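PDB 6Z3U: protein kinase domain-containing protein from Chaetomium thermophilum, which probably acts as the cyclin-dependent serine/threonine kinase subunit (CDK7) of the CAK complex, transferring phosphate from ATP to proteins such as RNA polymerase II. Local coordinates for residues Met84-Ala87 and Glu88-Lys91; Ala138-Glu141 and Leu142-Arg146. One frame throughout, in Å; residues are numbered along the deposited sequence.

Contact 1. Residues Met84-Ala87 and Glu88-Lys91; sequences MNEA and EKRK
Arg90 folds back over Glu86 and Ala87 where the N-terminal helix 80-89 leads into strand 92-99, the first strand of the kinase N-lobe. The arginine can be followed outward from its backbone. Its CB lies 3.6 Å from Glu86 O, the same carbonyl oxygen that accepts the hydrogen bond from Arg90 N. CG stays equally close to this oxygen. The bend at chi3 (-82°) then turns NE back, 4.0 Å from Glu86 O, and CZ follows to 3.7 Å from Ala87 CA. At the tip NH2 reaches Ala87 CA at 3.4 Å, with Ala87 CB hardly farther, and this CA sits above one face of the flat group, offset toward its rim. Alanine probably suits this place because its methyl is small enough to let the guanidinium lie close to the main chain. Beneath these side chains runs regular i to i+4 bonding, with Lys89 N reaching Asn85 O at 2.9 Å and Glu88 N reaching Met84 O. Glu88 and Lys89 face the rest of the lobe: Glu88 OE1 is hydrogen-bonded to Ser159 OG, and the long aliphatic chain of Lys89 packs on Phe161, both of strand 157-162. Met84 packs on Arg180 of the cyclin subunit, and Asn85 on Phe181 of that subunit as well as on Phe161 of its own chain, so the helix lies between cyclin and N-lobe. Lys91 N makes a backbone bond to Glu88 O, and the extended side chain of Lys91 carries NZ to 3.6 Å from Glu88 OE2, a long salt bridge.

Contact 2. Residues Ala138-Glu141 and Leu142-Arg146; sequences AVRE and LKYLR
Matching first torsions in Glu141 (chi1 -71°) and Leu145 (chi1 -72°) set each CG anti to its carbonyl carbon, and the two side chains, one turn apart, run side by side in the same direction. This is the C-helix of the kinase N-lobe, and Glu141 is its signature glutamate. Leu145 CD1 lies 3.8 Å from Glu141 OE2 and 4.0 Å from Glu141 CB, so the methyl runs alongside the acid's chain. Polar partners hold the carboxylate: OE1 forms a salt bridge with Lys122, and OE2 accepts a hydrogen bond from the backbone N of Phe239, in the DFG motif. Leu145, being purely apolar, suits a place between Phe239 and Leu157, as in the regulatory spine of active kinases. Cutting this leucine back to an alanine is likely to open a gap between Phe239 and Leu157 and to leave the flank of the Glu141 chain without its apolar neighbour. On another side of the helix, the Tyr144 ring brings CD2 to 3.3 Å from Arg140 O, which also accepts a nearly straight bond from Tyr144 N (173°). Lys143 CD lies over one face of the ring, toward its rim, and Lys143 NZ goes on to Ala146 O of the cyclin subunit. With Glu141 joined to both Lys122 and Phe239, the chemistry is that of an inward C-helix, consistent with an active-like arrangement of the ATP site.

From the N terminus the chain enters contact 1 on helix 80-89, then runs through strands 92-99, 104-111 and 118-124 before reaching contact 2 on helix 136-148. Each contact joins neighbours along one short, continuous run of chain and closes no long loop; they stand in series, neither nested nor crossed, with centres about 20 Å apart and nearest atoms about 10 Å apart. What relates them is shared neighbours. Strand 157-162 receives side chains from both helices, and the cyclin subunit touches both as well. The two contacts thus belong to one N-lobe, contact 1 on its surface and contact 2 buried beside the ATP site.

Contact 1. Residues Met84-Ala87 and Glu88-Lys91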
ATOM      1  N   MET B  84       4.331 -23.948   6.006  1.00 69.97           N
ATOM      2  CA  MET B  84       3.879 -22.853   6.857  1.00 76.23           C
ATOM      3  C   MET B  84       2.537 -22.311   6.381  1.00 68.20           C
ATOM      4  O   MET B  84       1.669 -21.974   7.195  1.00 66.02           O
ATOM      5  CB  MET B  84       4.926 -21.739   6.894  1.00 83.43           C
ATOM      6  CG  MET B  84       4.561 -20.588   7.825  1.00 72.92           C
ATOM      7  SD  MET B  84       5.859 -19.347   7.997  1.00 85.30           S
ATOM      8  CE  MET B  84       7.017 -20.189   9.077  1.00 71.08           C
ATOM      9  N   ASN B  85       2.347 -22.218   5.062  1.00 65.89           N
ATOM     10  CA  ASN B  85       1.057 -21.783   4.540  1.00 58.63           C
ATOM     11  C   ASN B  85      -0.034 -22.789   4.877  1.00 66.33           C
ATOM     12  O   ASN B  85      -1.168 -22.405   5.188  1.00 77.61           O
ATOM     13  CB  ASN B  85       1.132 -21.574   3.028  1.00 63.71           C
ATOM     14  CG  ASN B  85       1.357 -20.119   2.646  1.00 67.07           C
ATOM     15  OD1 ASN B  85       0.737 -19.215   3.208  1.00 60.32           O
ATOM     16  ND2 ASN B  85       2.238 -19.890   1.678  1.00 69.72           N
ATOM     17  N   GLU B  86       0.282 -24.083   4.814  1.00 74.13           N
ATOM     18  CA  GLU B  86      -0.714 -25.087   5.165  1.00 78.90           C
ATOM     19  C   GLU B  86      -1.045 -25.025   6.651  1.00 72.58           C
ATOM     20  O   GLU B  86      -2.198 -25.229   7.047  1.00 71.29           O
ATOM     21  CB  GLU B  86      -0.215 -26.481   4.789  1.00 75.25           C
ATOM     22  CG  GLU B  86       0.088 -26.660   3.303  1.00 90.71           C
ATOM     23  CD  GLU B  86      -0.957 -26.036   2.395  1.00 94.33           C
ATOM     24  OE1 GLU B  86      -2.164 -26.266   2.616  1.00 98.59           O
ATOM     25  OE2 GLU B  86      -0.562 -25.300   1.463  1.00 75.85           O
ATOM     26  N   ALA B  87      -0.045 -24.733   7.487  1.00 74.85           N
ATOM     27  CA  ALA B  87      -0.301 -24.558   8.912  1.00 81.22           C
ATOM     28  C   ALA B  87      -1.234 -23.384   9.169  1.00 73.53           C
ATOM     29  O   ALA B  87      -2.049 -23.431  10.099  1.00 80.63           O
ATOM     30  CB  ALA B  87       1.016 -24.359   9.662  1.00 87.86           C
ATOM     31  N   GLU B  88      -1.135 -22.328   8.361  1.00 72.47           N
ATOM     32  CA  GLU B  88      -2.017 -21.180   8.523  1.00 68.90           C
ATOM     33  C   GLU B  88      -3.414 -21.473   7.992  1.00 69.42           C
ATOM     34  O   GLU B  88      -4.408 -20.999   8.555  1.00 69.91           O
ATOM     35  CB  GLU B  88      -1.430 -19.963   7.809  1.00 64.98           C
ATOM     36  CG  GLU B  88      -2.099 -18.651   8.172  1.00 57.82           C
ATOM     37  CD  GLU B  88      -1.794 -18.215   9.591  1.00 59.49           C
ATOM     38  OE1 GLU B  88      -2.563 -17.399  10.141  1.00 63.41           O
ATOM     39  OE2 GLU B  88      -0.787 -18.691  10.157  1.00 55.48           O
ATOM     40  N   LYS B  89      -3.511 -22.237   6.902  1.00 66.04           N
ATOM     41  CA  LYS B  89      -4.822 -22.625   6.397  1.00 65.42           C
ATOM     42  C   LYS B  89      -5.548 -23.533   7.382  1.00 67.71           C
ATOM     43  O   LYS B  89      -6.783 -23.529   7.432  1.00 63.03           O
ATOM     44  CB  LYS B  89      -4.679 -23.301   5.034  1.00 63.84           C
ATOM     45  CG  LYS B  89      -6.002 -23.691   4.399  1.00 70.32           C
ATOM     46  CD  LYS B  89      -5.806 -24.189   2.976  1.00 73.67           C
ATOM     47  CE  LYS B  89      -7.136 -24.486   2.301  1.00 80.09           C
ATOM     48  NZ  LYS B  89      -6.960 -25.153   0.980  1.00 75.65           N
ATOM     49  N   ARG B  90      -4.802 -24.318   8.166  1.00 73.52           N
ATOM     50  CA  ARG B  90      -5.418 -25.168   9.177  1.00 76.93           C
ATOM     51  C   ARG B  90      -6.032 -24.365  10.315  1.00 75.36           C
ATOM     52  O   ARG B  90      -6.877 -24.894  11.045  1.00 81.06           O
ATOM     53  CB  ARG B  90      -4.392 -26.151   9.751  1.00 84.56           C
ATOM     54  CG  ARG B  90      -4.276 -27.453   8.973  1.00 95.71           C
ATOM     55  CD  ARG B  90      -3.473 -28.514   9.732  1.00101.58           C
ATOM     56  NE  ARG B  90      -2.027 -28.344   9.587  1.00113.70           N
ATOM     57  CZ  ARG B  90      -1.220 -27.808  10.505  1.00106.33           C
ATOM     58  NH1 ARG B  90      -1.698 -27.380  11.667  1.00101.65           N
ATOM     59  NH2 ARG B  90       0.078 -27.707  10.254  1.00 92.90           N
ATOM     60  N   LYS B  91      -5.625 -23.105  10.488  1.00 70.52           N
ATOM     61  CA  LYS B  91      -6.143 -22.299  11.586  1.00 71.75           C
ATOM     62  C   LYS B  91      -7.621 -21.974  11.421  1.00 66.60           C
ATOM     63  O   LYS B  91      -8.291 -21.681  12.416  1.00 65.92           O
ATOM     64  CB  LYS B  91      -5.328 -21.011  11.718  1.00 66.68           C
ATOM     65  CG  LYS B  91      -4.202 -21.120  12.736  1.00 71.56           C
ATOM     66  CD  LYS B  91      -3.423 -19.823  12.878  1.00 71.33           C
ATOM     67  CE  LYS B  91      -2.167 -20.034  13.712  1.00 69.56           C
ATOM     68  NZ  LYS B  91      -1.298 -18.826  13.752  1.00 58.18           N
TER

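Contact 2. Residues Ala138-Glu141 and Leu142-Arg146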
ATOM      1  N   ALA B 138      -6.643  -7.417  -6.583  1.00 39.19           N
ATOM      2  CA  ALA B 138      -6.084  -8.345  -5.607  1.00 29.43           C
ATOM      3  C   ALA B 138      -4.849  -7.757  -4.938  1.00 31.76           C
ATOM      4  O   ALA B 138      -4.712  -7.808  -3.711  1.00 35.78           O
ATOM      5  CB  ALA B 138      -5.747  -9.674  -6.283  1.00 37.97           C
ATOM      6  N   VAL B 139      -3.940  -7.186  -5.732  1.00 31.66           N
ATOM      7  CA  VAL B 139      -2.725  -6.600  -5.172  1.00 28.77           C
ATOM      8  C   VAL B 139      -3.069  -5.452  -4.231  1.00 31.93           C
ATOM      9  O   VAL B 139      -2.485  -5.320  -3.148  1.00 28.31           O
ATOM     10  CB  VAL B 139      -1.794  -6.138  -6.306  1.00 29.26           C
ATOM     11  CG1 VAL B 139      -0.631  -5.352  -5.746  1.00 31.09           C
ATOM     12  CG2 VAL B 139      -1.300  -7.330  -7.099  1.00 33.58           C
ATOM     13  N   ARG B 140      -4.017  -4.601  -4.629  1.00 32.02           N
ATOM     14  CA  ARG B 140      -4.360  -3.438  -3.819  1.00 26.22           C
ATOM     15  C   ARG B 140      -4.979  -3.855  -2.491  1.00 33.89           C
ATOM     16  O   ARG B 140      -4.604  -3.338  -1.431  1.00 38.03           O
ATOM     17  CB  ARG B 140      -5.310  -2.522  -4.595  1.00 26.22           C
ATOM     18  CG  ARG B 140      -4.632  -1.731  -5.704  1.00 27.18           C
ATOM     19  CD  ARG B 140      -5.627  -1.160  -6.699  1.00 26.18           C
ATOM     20  NE  ARG B 140      -4.971  -0.284  -7.666  1.00 26.49           N
ATOM     21  CZ  ARG B 140      -5.426  -0.034  -8.890  1.00 28.89           C
ATOM     22  NH1 ARG B 140      -6.544  -0.604  -9.322  1.00 27.23           N
ATOM     23  NH2 ARG B 140      -4.754   0.784  -9.689  1.00 37.64           N
ATOM     24  N   GLU B 141      -5.939  -4.782  -2.527  1.00 28.52           N
ATOM     25  CA  GLU B 141      -6.558  -5.242  -1.290  1.00 25.91           C
ATOM     26  C   GLU B 141      -5.514  -5.828  -0.348  1.00 26.21           C
ATOM     27  O   GLU B 141      -5.501  -5.531   0.850  1.00 30.69           O
ATOM     28  CB  GLU B 141      -7.647  -6.272  -1.598  1.00 38.43           C
ATOM     29  CG  GLU B 141      -8.901  -5.689  -2.243  1.00 40.85           C
ATOM     30  CD  GLU B 141     -10.179  -6.129  -1.551  1.00 32.08           C
ATOM     31  OE1 GLU B 141     -10.595  -7.290  -1.751  1.00 41.78           O
ATOM     32  OE2 GLU B 141     -10.772  -5.310  -0.815  1.00 28.30           O
ATOM     33  N   LEU B 142      -4.621  -6.660  -0.883  1.00 27.83           N
ATOM     34  CA  LEU B 142      -3.610  -7.298  -0.045  1.00 33.45           C
ATOM     35  C   LEU B 142      -2.717  -6.263   0.627  1.00 33.17           C
ATOM     36  O   LEU B 142      -2.328  -6.427   1.790  1.00 35.04           O
ATOM     37  CB  LEU B 142      -2.778  -8.259  -0.895  1.00 33.40           C
ATOM     38  CG  LEU B 142      -2.223  -9.511  -0.218  1.00 29.05           C
ATOM     39  CD1 LEU B 142      -3.312 -10.244   0.544  1.00 34.14           C
ATOM     40  CD2 LEU B 142      -1.595 -10.429  -1.258  1.00 30.03           C
ATOM     41  N   LYS B 143      -2.380  -5.192  -0.090  1.00 34.42           N
ATOM     42  CA  LYS B 143      -1.482  -4.178   0.448  1.00 36.31           C
ATOM     43  C   LYS B 143      -2.183  -3.283   1.462  1.00 34.51           C
ATOM     44  O   LYS B 143      -1.711  -3.126   2.593  1.00 38.95           O
ATOM     45  CB  LYS B 143      -0.914  -3.338  -0.700  1.00 36.43           C
ATOM     46  CG  LYS B 143      -0.035  -2.170  -0.267  1.00 39.98           C
ATOM     47  CD  LYS B 143       0.369  -1.311  -1.465  1.00 39.05           C
ATOM     48  CE  LYS B 143       1.248  -0.140  -1.046  1.00 47.75           C
ATOM     49  NZ  LYS B 143       1.530   0.784  -2.182  1.00 53.08           N
ATOM     50  N   TYR B 144      -3.316  -2.693   1.081  1.00 30.21           N
ATOM     51  CA  TYR B 144      -3.890  -1.613   1.875  1.00 28.99           C
ATOM     52  C   TYR B 144      -4.735  -2.119   3.036  1.00 28.41           C
ATOM     53  O   TYR B 144      -4.805  -1.452   4.075  1.00 30.38           O
ATOM     54  CB  TYR B 144      -4.710  -0.694   0.970  1.00 26.93           C
ATOM     55  CG  TYR B 144      -3.859   0.028  -0.050  1.00 28.35           C
ATOM     56  CD1 TYR B 144      -2.733   0.743   0.341  1.00 33.62           C
ATOM     57  CD2 TYR B 144      -4.165  -0.019  -1.401  1.00 32.70           C
ATOM     58  CE1 TYR B 144      -1.944   1.400  -0.583  1.00 31.97           C
ATOM     59  CE2 TYR B 144      -3.381   0.635  -2.335  1.00 33.17           C
ATOM     60  CZ  TYR B 144      -2.272   1.343  -1.919  1.00 30.74           C
ATOM     61  OH  TYR B 144      -1.488   1.995  -2.842  1.00 39.24           O
ATOM     62  N   LEU B 145      -5.378  -3.278   2.896  1.00 36.35           N
ATOM     63  CA  LEU B 145      -6.113  -3.835   4.028  1.00 29.75           C
ATOM     64  C   LEU B 145      -5.171  -4.151   5.184  1.00 32.22           C
ATOM     65  O   LEU B 145      -5.533  -3.990   6.355  1.00 42.36           O
ATOM     66  CB  LEU B 145      -6.883  -5.083   3.597  1.00 35.52           C
ATOM     67  CG  LEU B 145      -8.108  -4.840   2.710  1.00 32.94           C
ATOM     68  CD1 LEU B 145      -8.724  -6.163   2.284  1.00 34.39           C
ATOM     69  CD2 LEU B 145      -9.140  -3.984   3.425  1.00 36.39           C
ATOM     70  N   ARG B 146      -3.954  -4.603   4.874  1.00 33.41           N
ATOM     71  CA  ARG B 146      -2.962  -4.813   5.922  1.00 35.03           C
ATOM     72  C   ARG B 146      -2.469  -3.483   6.479  1.00 43.20           C
ATOM     73  O   ARG B 146      -2.223  -3.357   7.684  1.00 43.89           O
ATOM     74  CB  ARG B 146      -1.792  -5.630   5.373  1.00 30.98           C
ATOM     75  CG  ARG B 146      -0.618  -5.773   6.331  1.00 30.39           C
ATOM     76  CD  ARG B 146      -1.033  -6.455   7.622  1.00 46.33           C
ATOM     77  NE  ARG B 146       0.056  -6.513   8.591  1.00 45.66           N
ATOM     78  CZ  ARG B 146       0.399  -5.511   9.393  1.00 45.44           C
ATOM     79  NH1 ARG B 146      -0.255  -4.357   9.342  1.00 48.67           N
ATOM     80  NH2 ARG B 146       1.403  -5.659  10.244  1.00 51.17           N
TER